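Local atomic coordinates of arabinosyltransferase C (Mycobacterium tuberculosis, PDB entry 3PTY), a protein that probably polymerises arabinose into the arabinan of the mycobacterial cell wall, its C-terminal extracellular domain being a lectin-like carbohydrate-binding module. Residues A[113-117]-A[127-133]. Sequence-based numbering, arbitrary orientation.
Sequences GINGS and PARTPVL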
loop_
_atom_site.group_PDB
_atom_site.type_symbol
_atom_site.label_atom_id
_atom_site.label_comp_id
_atom_site.label_asym_id
_atom_site.label_seq_id
_atom_site.Cartn_x
_atom_site.Cartn_y
_atom_site.Cartn_z
ATOM N N GLY A 113 32.555 1.135 2.652
ATOM C CA GLY A 113 32.640 1.079 1.208
ATOM C C GLY A 113 33.943 1.676 0.713
ATOM O O GLY A 113 34.828 2.021 1.502
ATOM N N ILE A 114 34.048 1.814 -0.602
ATOM C CA ILE A 114 35.291 2.220 -1.240
ATOM C C ILE A 114 35.889 3.534 -0.725
ATOM O O ILE A 114 37.110 3.637 -0.586
ATOM C CB ILE A 114 35.149 2.264 -2.768
ATOM C CG1 ILE A 114 36.521 2.442 -3.416
ATOM C CG2 ILE A 114 34.161 3.356 -3.195
ATOM C CD1 ILE A 114 36.545 2.081 -4.884
ATOM N N ASN A 115 35.060 4.539 -0.442
ATOM C CA ASN A 115 35.614 5.776 0.107
ATOM C C ASN A 115 35.365 5.969 1.603
ATOM O O ASN A 115 35.469 7.077 2.108
ATOM C CB ASN A 115 35.238 7.028 -0.731
ATOM C CG ASN A 115 33.837 7.548 -0.441
ATOM O OD1 ASN A 115 32.907 6.786 -0.163
ATOM N ND2 ASN A 115 33.678 8.864 -0.526
ATOM N N GLY A 116 35.053 4.877 2.299
ATOM C CA GLY A 116 35.007 4.872 3.753
ATOM C C GLY A 116 33.626 4.977 4.379
ATOM O O GLY A 116 33.499 5.090 5.597
ATOM N N SER A 117 32.587 4.954 3.549
ATOM C CA SER A 117 31.225 5.104 4.048
ATOM C C SER A 117 30.694 3.792 4.602
ATOM O O SER A 117 30.858 2.743 3.985
ATOM C CB SER A 117 30.289 5.585 2.934
ATOM O OG SER A 117 28.994 5.820 3.461
ATOM N N PRO A 127 28.982 -1.293 -2.546
ATOM C CA PRO A 127 29.787 -0.335 -1.768
ATOM C C PRO A 127 31.256 -0.333 -2.185
ATOM O O PRO A 127 31.918 0.706 -2.102
ATOM C CB PRO A 127 29.664 -0.847 -0.330
ATOM C CG PRO A 127 28.439 -1.711 -0.324
ATOM C CD PRO A 127 28.347 -2.314 -1.694
ATOM N N ALA A 128 31.760 -1.477 -2.634
ATOM C CA ALA A 128 33.156 -1.564 -3.058
ATOM C C ALA A 128 33.389 -0.800 -4.356
ATOM O O ALA A 128 34.531 -0.556 -4.740
ATOM C CB ALA A 128 33.600 -3.030 -3.199
ATOM N N ARG A 129 32.306 -0.407 -5.021
ATOM C CA ARG A 129 32.408 0.336 -6.280
ATOM C C ARG A 129 31.611 1.638 -6.272
ATOM O O ARG A 129 31.445 2.274 -7.311
ATOM C CB ARG A 129 31.943 -0.528 -7.460
ATOM C CG ARG A 129 32.947 -1.615 -7.874
ATOM C CD ARG A 129 32.447 -2.377 -9.094
ATOM N NE ARG A 129 31.323 -3.234 -8.741
ATOM C CZ ARG A 129 30.438 -3.712 -9.611
ATOM N NH1 ARG A 129 30.533 -3.419 -10.900
ATOM N NH2 ARG A 129 29.453 -4.489 -9.184
ATOM N N THR A 130 31.120 2.038 -5.107
ATOM C CA THR A 130 30.231 3.192 -5.040
ATOM C C THR A 130 30.595 4.131 -3.905
ATOM O O THR A 130 30.178 3.923 -2.771
ATOM C CB THR A 130 28.769 2.754 -4.850
ATOM O OG1 THR A 130 28.461 1.708 -5.782
ATOM C CG2 THR A 130 27.828 3.934 -5.083
ATOM N N PRO A 131 31.377 5.174 -4.210
ATOM C CA PRO A 131 31.647 6.201 -3.201
ATOM C C PRO A 131 30.360 6.945 -2.866
ATOM O O PRO A 131 29.451 7.017 -3.696
ATOM C CB PRO A 131 32.616 7.168 -3.900
ATOM C CG PRO A 131 32.686 6.759 -5.326
ATOM C CD PRO A 131 31.864 5.528 -5.554
ATOM N N VAL A 132 30.298 7.501 -1.663
ATOM C CA VAL A 132 29.160 8.294 -1.225
ATOM C C VAL A 132 29.709 9.530 -0.546
ATOM O O VAL A 132 30.705 9.437 0.165
ATOM C CB VAL A 132 28.325 7.550 -0.153
ATOM C CG1 VAL A 132 27.033 8.305 0.119
ATOM C CG2 VAL A 132 28.028 6.142 -0.582
ATOM N N LEU A 133 29.067 10.676 -0.755
ATOM C CA LEU A 133 29.387 11.885 0.006
ATOM C C LEU A 133 28.101 12.596 0.438
ATOM O O LEU A 133 27.189 12.780 -0.375
ATOM C CB LEU A 133 30.267 12.833 -0.815
ATOM C CG LEU A 133 31.713 12.397 -1.084
ATOM C CD1 LEU A 133 32.408 13.389 -2.014
ATOM C CD2 LEU A 133 32.513 12.219 0.227
#
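Asn115 reads the backbone of Val132 with both ends of its carboxamide. Val132 N donates to Asn115 OD1 at 3.1 Å, nearly straight (164° at the hydrogen), yet it comes from above the carbonyl plane of the amide. In return Asn115 ND2 donates to Val132 O at 3.1 Å; that oxygen lies in the amide plane, although ND2 itself stands above the carbonyl plane of Val132. Two bonds of opposite sense to one residue fix the rotation of the amide. CG sits between the backbone N and the carbonyl carbon (chi1 80°), a setting that carries the amide over to Val132.

A third bond, at the other end of the contact, is purely backbone: Ile114 N donates to Pro127 O at 2.8 Å.

Van der Waals packing lies between these bonds. The CG2 branch of Ile114 packs on the Pro131 ring, while Ile114 CD1 comes to 3.3 Å from Ala128 O, and helix 55-58 adds Leu55 and Ala56 against the same isoleucine. Pro131 CB lies 3.7 Å from Asn115 CG, with the two side chains crossing at about a right angle, and Leu133 CD2 touches Asn115 ND2 at 3.6 Å.

The polar hydroxyl of Ser117, near Val132 CB, is hydrogen-bonded to Pro69 O and Ala119 N.

Gly113 to Gly116 form a type I beta turn, closed by Gly116 N to Gly113 O at 3.0 Å. Gly113 N also donates to Ser117 O at 2.7 Å, and Gly116 has left-handed backbone angles: the pattern of a type I turn with a G1 beta bulge. Pinned by its asparagine to extended backbone, this turn folds the long connection between strands 63-65 and 133-134 back on itself, just before the outermost strand 133-134 of the antiparallel sheet in this lectin-like beta-sandwich domain.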